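Local atomic coordinates of probable chemoreceptor (Methyl-accepting chemotaxis) transmembrane protein (Rhizobium meliloti, PDB entry 6D8V), a protein that probably serves as a transmembrane chemotaxis sensor that detects quaternary ammonium compounds, its sensory domain holding a dimethyl-prolinium ligand in an aromatic pocket. Residues A[126-131]-A[153-158]; A[28-33]-A[255-260]; A[57-62]-A[109-114]. One frame throughout, in Å; residues are numbered along the deposited sequence.

Contact 1. Residues A[126-131]-A[153-158]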
loop_
_atom_site.group_PDB
_atom_site.type_symbol
_atom_site.label_atom_id
_atom_site.label_comp_id
_atom_site.label_asym_id
_atom_site.label_seq_id
_atom_site.Cartn_x
_atom_site.Cartn_y
_atom_site.Cartn_z
ATOM N N GLY A 126 3.723 -13.651 0.120
ATOM C CA GLY A 126 2.818 -14.784 0.008
ATOM C C GLY A 126 1.597 -14.497 -0.849
ATOM O O GLY A 126 1.223 -15.307 -1.702
ATOM N N LEU A 127 0.962 -13.343 -0.635
ATOM C CA LEU A 127 -0.287 -13.035 -1.329
ATOM C C LEU A 127 -0.124 -13.137 -2.841
ATOM O O LEU A 127 -0.852 -13.880 -3.511
ATOM C CB LEU A 127 -0.776 -11.641 -0.936
ATOM C CG LEU A 127 -1.246 -11.424 0.506
ATOM C CD1 LEU A 127 -1.755 -10.003 0.677
ATOM C CD2 LEU A 127 -2.320 -12.428 0.872
ATOM N N ALA A 128 0.834 -12.390 -3.397
ATOM C CA ALA A 128 1.052 -12.411 -4.838
ATOM C C ALA A 128 1.514 -13.779 -5.325
ATOM O O ALA A 128 1.129 -14.207 -6.418
ATOM C CB ALA A 128 2.070 -11.341 -5.229
ATOM N N ALA A 129 2.333 -14.483 -4.541
ATOM C CA ALA A 129 2.846 -15.774 -4.991
ATOM C C ALA A 129 1.779 -16.864 -4.954
ATOM O O ALA A 129 1.786 -17.756 -5.813
ATOM C CB ALA A 129 4.057 -16.188 -4.148
ATOM N N LYS A 130 0.865 -16.815 -3.979
ATOM C CA LYS A 130 -0.152 -17.857 -3.881
ATOM C C LYS A 130 -1.270 -17.672 -4.902
ATOM O O LYS A 130 -1.835 -18.665 -5.378
ATOM C CB LYS A 130 -0.723 -17.899 -2.460
ATOM C CG LYS A 130 -1.661 -19.087 -2.162
ATOM C CD LYS A 130 -0.915 -20.392 -1.841
ATOM C CE LYS A 130 -1.885 -21.462 -1.311
ATOM N NZ LYS A 130 -1.231 -22.733 -0.844
ATOM N N SER A 131 -1.593 -16.428 -5.261
ATOM C CA SER A 131 -2.668 -16.148 -6.206
ATOM C C SER A 131 -2.184 -16.013 -7.642
ATOM O O SER A 131 -3.011 -16.055 -8.561
ATOM C CB SER A 131 -3.415 -14.866 -5.812
ATOM O OG SER A 131 -2.641 -13.706 -6.068
ATOM N N SER A 153 2.110 -2.446 0.552
ATOM C CA SER A 153 2.921 -2.873 -0.580
ATOM C C SER A 153 2.067 -3.499 -1.674
ATOM O O SER A 153 1.234 -4.372 -1.404
ATOM C CB SER A 153 4.004 -3.848 -0.132
ATOM O OG SER A 153 5.005 -3.167 0.585
ATOM N N ILE A 154 2.297 -3.056 -2.906
ATOM C CA ILE A 154 1.690 -3.628 -4.098
ATOM C C ILE A 154 2.737 -4.531 -4.735
ATOM O O ILE A 154 3.803 -4.067 -5.151
ATOM C CB ILE A 154 1.211 -2.532 -5.057
ATOM C CG1 ILE A 154 0.102 -1.728 -4.381
ATOM C CG2 ILE A 154 0.706 -3.119 -6.358
ATOM C CD1 ILE A 154 -0.384 -0.556 -5.191
ATOM N N ALA A 155 2.452 -5.828 -4.791
ATOM C CA ALA A 155 3.427 -6.806 -5.242
ATOM C C ALA A 155 2.844 -7.647 -6.368
ATOM O O ALA A 155 1.644 -7.943 -6.394
ATOM C CB ALA A 155 3.883 -7.720 -4.099
ATOM N N TYR A 156 3.714 -8.023 -7.300
ATOM C CA TYR A 156 3.376 -8.810 -8.472
ATOM C C TYR A 156 4.354 -9.964 -8.616
ATOM O O TYR A 156 5.529 -9.839 -8.258
ATOM C CB TYR A 156 3.412 -7.956 -9.749
ATOM C CG TYR A 156 2.093 -7.310 -10.087
ATOM C CD1 TYR A 156 1.764 -6.059 -9.587
ATOM C CD2 TYR A 156 1.170 -7.955 -10.905
ATOM C CE1 TYR A 156 0.549 -5.466 -9.900
ATOM C CE2 TYR A 156 -0.043 -7.374 -11.209
ATOM C CZ TYR A 156 -0.348 -6.130 -10.704
ATOM O OH TYR A 156 -1.557 -5.543 -11.001
ATOM N N PRO A 157 3.894 -11.100 -9.131
ATOM C CA PRO A 157 4.822 -12.203 -9.406
ATOM C C PRO A 157 5.718 -11.870 -10.585
ATOM O O PRO A 157 5.271 -11.307 -11.588
ATOM C CB PRO A 157 3.893 -13.382 -9.725
ATOM C CG PRO A 157 2.537 -12.972 -9.223
ATOM C CD PRO A 157 2.490 -11.482 -9.343
ATOM N N VAL A 158 6.995 -12.212 -10.451
ATOM C CA VAL A 158 7.968 -12.075 -11.529
ATOM C C VAL A 158 8.127 -13.440 -12.185
ATOM O O VAL A 158 8.473 -14.421 -11.514
ATOM C CB VAL A 158 9.315 -11.544 -11.010
ATOM C CG1 VAL A 158 10.336 -11.501 -12.133
ATOM C CG2 VAL A 158 9.145 -10.166 -10.410
#
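Pro157, on strand 149-160, reaches the last turns of helix 123-131 with the rim of its ring. The CB of Pro157 is directed at the helix but is not its nearest atom; CG comes closest, 3.4 Å from O of Ala128. At CD the ring turns back to its own N and lies 4.1 Å from the methyl CB of Ala128, so two successive ring atoms touch one residue, one at its backbone oxygen and the other at its side chain. The same methyl rests against the strand two residues earlier, with Ala128 CB 3.6 Å from O of Ala155 and 4.2 Å from the CB of Ala155. Ala128 thus fills the angle between two strand residues that both point at the helix. The CB of Tyr156, between them, points away from helix 123-131, and its side chain packs on Arg34 and Ser37 of helix 2-45. With such small residues at the interface, the axes of segments 126-131 and 153-158 approach to 7.2 Å, crossing at -40°. Contact is by van der Waals packing. Ala155 also touches Trp72 of the ligand pocket. Helices covering both faces of an antiparallel sheet are characteristic of the PDC (Cache) sensor fold.

Contact 2. Residues A[28-33]-A[255-260]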
loop_
_atom_site.group_PDB
_atom_site.type_symbol
_atom_site.label_atom_id
_atom_site.label_comp_id
_atom_site.label_asym_id
_atom_site.label_seq_id
_atom_site.Cartn_x
_atom_site.Cartn_y
_atom_site.Cartn_z
ATOM N N GLU A 28 -2.264 3.282 -10.777
ATOM C CA GLU A 28 -1.099 3.714 -11.547
ATOM C C GLU A 28 0.183 3.083 -11.014
ATOM O O GLU A 28 1.055 2.679 -11.799
ATOM C CB GLU A 28 -0.995 5.243 -11.549
ATOM C CG GLU A 28 -2.025 5.919 -12.444
ATOM C CD GLU A 28 -1.867 7.425 -12.495
ATOM O OE1 GLU A 28 -2.730 8.138 -11.942
ATOM O OE2 GLU A 28 -0.879 7.894 -13.092
ATOM N N LEU A 29 0.318 2.982 -9.680
ATOM C CA LEU A 29 1.472 2.285 -9.112
ATOM C C LEU A 29 1.400 0.794 -9.401
ATOM O O LEU A 29 2.407 0.181 -9.775
ATOM C CB LEU A 29 1.575 2.514 -7.601
ATOM C CG LEU A 29 1.991 3.896 -7.102
ATOM C CD1 LEU A 29 2.316 3.858 -5.604
ATOM C CD2 LEU A 29 3.173 4.432 -7.897
ATOM N N ALA A 30 0.218 0.192 -9.230
ATOM C CA ALA A 30 0.058 -1.220 -9.568
ATOM C C ALA A 30 0.532 -1.499 -10.989
ATOM O O ALA A 30 1.228 -2.492 -11.236
ATOM C CB ALA A 30 -1.402 -1.646 -9.396
ATOM N N ALA A 31 0.178 -0.620 -11.933
ATOM C CA ALA A 31 0.636 -0.774 -13.312
ATOM C C ALA A 31 2.152 -0.663 -13.417
ATOM O O ALA A 31 2.788 -1.423 -14.161
ATOM C CB ALA A 31 -0.022 0.271 -14.203
ATOM N N ALA A 32 2.749 0.291 -12.693
ATOM C CA ALA A 32 4.204 0.413 -12.699
ATOM C C ALA A 32 4.869 -0.799 -12.061
ATOM O O ALA A 32 5.941 -1.225 -12.502
ATOM C CB ALA A 32 4.630 1.695 -11.979
ATOM N N ALA A 33 4.254 -1.375 -11.031
ATOM C CA ALA A 33 4.799 -2.597 -10.452
ATOM C C ALA A 33 4.704 -3.752 -11.447
ATOM O O ALA A 33 5.688 -4.462 -11.684
ATOM C CB ALA A 33 4.078 -2.931 -9.140
ATOM N N PRO A 255 -7.965 -0.667 -8.002
ATOM C CA PRO A 255 -8.056 -1.304 -9.278
ATOM C C PRO A 255 -7.523 -2.633 -9.575
ATOM O O PRO A 255 -8.354 -3.361 -10.081
ATOM C CB PRO A 255 -7.162 -0.448 -10.065
ATOM C CG PRO A 255 -7.637 0.825 -9.731
ATOM C CD PRO A 255 -7.343 0.693 -8.325
ATOM N N ASP A 256 -6.290 -2.997 -9.313
ATOM C CA ASP A 256 -5.818 -4.234 -9.894
ATOM C C ASP A 256 -5.432 -5.290 -8.956
ATOM O O ASP A 256 -5.120 -6.337 -9.351
ATOM C CB ASP A 256 -4.668 -3.959 -10.796
ATOM C CG ASP A 256 -5.033 -3.135 -11.965
ATOM O OD1 ASP A 256 -6.053 -3.426 -12.554
ATOM O OD2 ASP A 256 -4.304 -2.211 -12.333
ATOM N N VAL A 257 -5.464 -4.977 -7.690
ATOM C CA VAL A 257 -4.847 -5.719 -6.625
ATOM C C VAL A 257 -5.848 -6.422 -5.806
ATOM O O VAL A 257 -5.614 -6.875 -4.766
ATOM C CB VAL A 257 -4.129 -4.793 -5.738
ATOM C CG1 VAL A 257 -3.069 -4.143 -6.512
ATOM C CG2 VAL A 257 -5.046 -3.728 -5.304
ATOM N N ASN A 258 -7.019 -6.484 -6.300
ATOM C CA ASN A 258 -8.042 -7.321 -5.676
ATOM C C ASN A 258 -8.203 -6.989 -4.188
ATOM O O ASN A 258 -7.822 -7.750 -3.293
ATOM C CB ASN A 258 -7.712 -8.803 -5.869
ATOM C CG ASN A 258 -8.817 -9.714 -5.368
ATOM O OD1 ASN A 258 -10.005 -9.437 -5.551
ATOM N ND2 ASN A 258 -8.430 -10.805 -4.716
ATOM N N ALA A 259 -8.798 -5.822 -3.954
ATOM C CA ALA A 259 -9.043 -5.354 -2.598
ATOM C C ALA A 259 -9.874 -4.083 -2.666
ATOM O O ALA A 259 -9.992 -3.453 -3.717
ATOM C CB ALA A 259 -7.743 -5.094 -1.833
ATOM N N GLN A 260 -10.455 -3.719 -1.529
ATOM C CA GLN A 260 -11.160 -2.459 -1.394
ATOM C C GLN A 260 -10.729 -1.780 -0.101
ATOM O O GLN A 260 -10.265 -2.424 0.842
ATOM C CB GLN A 260 -12.672 -2.657 -1.404
ATOM C CG GLN A 260 -13.180 -3.594 -0.335
ATOM C CD GLN A 260 -14.685 -3.592 -0.255
ATOM O OE1 GLN A 260 -15.357 -3.017 -1.110
ATOM N NE2 GLN A 260 -15.227 -4.228 0.776
#
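The methyl group of Ala30 is where helix 2-45 meets the loop ahead of strand 259-268. Ala30 CB lies 4.2 Å from CG1 of Val257, a methyl-to-methyl contact, and at the same 4.2 Å separation from the carboxylate oxygen OD2 of Asp256. Seen from CB, the two partners stand almost at right angles, about 97° apart, so the alanine fits into the corner made by two consecutive loop residues. The Asp256 contact is loose packing of an oxygen beside a methyl. The second carboxylate oxygen, OD1, is turned further from the helix.

Around this first shell, the rotation of each loop side chain decides which atom faces the helix. In Val257, CG1 stands anti to the carbonyl carbon (chi1 -62°) and is the branch that approaches Ala30, whereas CG2 is held back from it. The CB of Asp256 points at the helix, and with CG beside the backbone N its OD2 comes alongside the Ala30 methyl. On the helix side, the turn is held by ordinary backbone bonds, such as Ala33 N to Leu29 O at 2.7 Å.

Further out, Ile154 and Tyr156 of strand 149-160 close over the contact: Ile154 packs on both Ala30 and Val257, and Tyr156 touches Asp256. Val257 also meets Ile136 of the short strand 135-136. The loop itself links the adjacent antiparallel strands 243-254 and 259-268, with Asn258 adopting positive phi (54°) in the turn. This is a β-hairpin connection of the four-stranded sheet, packed on the long N-terminal helix and on the larger sheet, consistent with the boundary between the two modules of a double Cache (dCACHE) sensor.

Contact 3. Residues A[57-62]-A[109-114]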
loop_
_atom_site.group_PDB
_atom_site.type_symbol
_atom_site.label_atom_id
_atom_site.label_comp_id
_atom_site.label_asym_id
_atom_site.label_seq_id
_atom_site.Cartn_x
_atom_site.Cartn_y
_atom_site.Cartn_z
ATOM N N LEU A 57 17.792 -1.183 -12.955
ATOM C CA LEU A 57 16.450 -0.979 -13.493
ATOM C C LEU A 57 15.427 -0.747 -12.387
ATOM O O LEU A 57 14.484 0.032 -12.563
ATOM C CB LEU A 57 16.036 -2.174 -14.348
ATOM C CG LEU A 57 16.937 -2.514 -15.525
ATOM C CD1 LEU A 57 16.414 -3.737 -16.266
ATOM C CD2 LEU A 57 17.070 -1.319 -16.458
ATOM N N LEU A 58 15.581 -1.428 -11.249
ATOM C CA LEU A 58 14.589 -1.333 -10.185
ATOM C C LEU A 58 14.422 0.091 -9.668
ATOM O O LEU A 58 13.376 0.415 -9.098
ATOM C CB LEU A 58 14.976 -2.261 -9.035
ATOM C CG LEU A 58 13.913 -3.240 -8.531
ATOM C CD1 LEU A 58 14.426 -4.001 -7.314
ATOM C CD2 LEU A 58 12.624 -2.519 -8.204
ATOM N N LYS A 59 15.422 0.949 -9.849
ATOM C CA LYS A 59 15.323 2.313 -9.351
ATOM C C LYS A 59 14.402 3.178 -10.202
ATOM O O LYS A 59 13.966 4.241 -9.741
ATOM C CB LYS A 59 16.721 2.937 -9.271
ATOM C CG LYS A 59 16.783 4.275 -8.557
ATOM C CD LYS A 59 18.228 4.694 -8.317
ATOM C CE LYS A 59 18.320 6.091 -7.726
ATOM N NZ LYS A 59 19.728 6.466 -7.426
ATOM N N ALA A 60 14.090 2.739 -11.427
ATOM C CA ALA A 60 13.262 3.544 -12.320
ATOM C C ALA A 60 11.888 3.815 -11.729
ATOM O O ALA A 60 11.309 4.885 -11.964
ATOM C CB ALA A 60 13.122 2.851 -13.671
ATOM N N ASN A 61 11.353 2.865 -10.956
ATOM C CA ASN A 61 9.991 3.001 -10.446
ATOM C C ASN A 61 9.861 4.126 -9.427
ATOM O O ASN A 61 8.759 4.656 -9.236
ATOM C CB ASN A 61 9.531 1.686 -9.825
ATOM C CG ASN A 61 8.630 0.896 -10.743
ATOM O OD1 ASN A 61 7.911 1.465 -11.570
ATOM N ND2 ASN A 61 8.651 -0.426 -10.595
ATOM N N LEU A 62 10.957 4.489 -8.751
ATOM C CA LEU A 62 10.918 5.600 -7.806
ATOM C C LEU A 62 11.203 6.937 -8.481
ATOM O O LEU A 62 10.660 7.969 -8.065
ATOM C CB LEU A 62 11.915 5.370 -6.674
ATOM C CG LEU A 62 11.522 4.429 -5.538
ATOM C CD1 LEU A 62 12.601 4.437 -4.459
ATOM C CD2 LEU A 62 10.166 4.796 -4.942
ATOM N N GLY A 109 14.553 12.459 2.359
ATOM C CA GLY A 109 13.916 12.452 1.058
ATOM C C GLY A 109 14.817 12.091 -0.101
ATOM O O GLY A 109 14.580 12.555 -1.220
ATOM N N ASN A 110 15.857 11.296 0.131
ATOM C CA ASN A 110 16.748 10.812 -0.914
ATOM C C ASN A 110 16.610 9.297 -1.027
ATOM O O ASN A 110 15.975 8.647 -0.194
ATOM C CB ASN A 110 18.204 11.222 -0.637
ATOM C CG ASN A 110 18.515 12.637 -1.108
ATOM O OD1 ASN A 110 18.374 13.604 -0.357
ATOM N ND2 ASN A 110 18.937 12.764 -2.361
ATOM N N ILE A 111 17.195 8.726 -2.079
ATOM C CA ILE A 111 17.020 7.314 -2.405
ATOM C C ILE A 111 18.256 6.543 -1.979
ATOM O O ILE A 111 19.387 6.964 -2.252
ATOM C CB ILE A 111 16.746 7.102 -3.901
ATOM C CG1 ILE A 111 15.657 8.066 -4.386
ATOM C CG2 ILE A 111 16.343 5.655 -4.161
ATOM C CD1 ILE A 111 16.209 9.298 -5.109
ATOM N N GLN A 112 18.041 5.403 -1.331
ATOM C CA GLN A 112 19.128 4.566 -0.851
ATOM C C GLN A 112 18.847 3.119 -1.213
ATOM O O GLN A 112 17.691 2.717 -1.386
ATOM C CB GLN A 112 19.305 4.679 0.660
ATOM C CG GLN A 112 18.033 4.325 1.402
ATOM C CD GLN A 112 18.211 4.305 2.896
ATOM O OE1 GLN A 112 18.920 5.136 3.462
ATOM N NE2 GLN A 112 17.567 3.349 3.550
ATOM N N LEU A 113 19.917 2.337 -1.301
ATOM C CA LEU A 113 19.832 0.923 -1.626
ATOM C C LEU A 113 19.876 0.122 -0.330
ATOM O O LEU A 113 20.919 0.057 0.327
ATOM C CB LEU A 113 20.976 0.515 -2.550
ATOM C CG LEU A 113 20.714 -0.597 -3.567
ATOM C CD1 LEU A 113 22.004 -0.926 -4.308
ATOM C CD2 LEU A 113 20.129 -1.840 -2.912
ATOM N N SER A 114 18.759 -0.492 0.029
ATOM C CA SER A 114 18.669 -1.265 1.255
ATOM C C SER A 114 18.696 -2.759 0.932
ATOM O O SER A 114 19.037 -3.175 -0.178
ATOM C CB SER A 114 17.409 -0.864 2.026
ATOM O OG SER A 114 17.269 0.547 2.058
#
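No flat group mediates the meeting of Lys59 and Leu62 with Ile111, which is made by aliphatic carbons, the lysine contributing its CE methylene. The amide of Gln112 belongs to a residue whose CB is directed away from the helical segment, and NE2 of Gln112 donates to OG of Ser114 at 3.2 Å. That bond is bent, with an N-H...O angle of 137°, and the hydroxyl sits 30° out of the amide plane. The side chain of Trp103, on the neighbouring strand 101-105, is touched by both Lys59 and Ile111.

The contact itself converges on one methyl. Ile111 CG2 lies 3.9 Å from CD1 of Leu62 and 4.1 Å from CE of Lys59, and so is held between the two. Lys59 has CG anti to its backbone N (chi1 -171°) and an extended chain beyond, which carries CE across the isoleucine and puts NZ further along. Leu62 instead runs past Ile111 in the opposite direction, and of its two methyl branches it is CD1 that touches. Leu62 is buried, whereas Ile111 lies on the surface. The packing sets the helical region before strand 70-75 against the second strand of the β-hairpin 101-105/111-115, an element of the ligand-binding sheet of the PDC sensor domain.

Contacts 1 and 3 both belong to the first PDC sensor domain and reach the same seven-stranded antiparallel sheet at places 20 Å apart between centres, without touching. Along the chain contact 3 closes before contact 1 opens, strand 111-115 being followed directly by helix 123-131. Contact 2 spans both, joining helix 2-45 to the sequence just before the last strand. Its centre is 11 Å from that of contact 1, which it touches through Tyr156 and Ile154, and 20 Å from that of contact 3, where Ala32 packs on Asn61. Helix 2-45 thus touches both strand 149-160 of the ligand-binding sheet and the hairpin loop of the C-terminal four-stranded sheet, running alongside both parts of the fold.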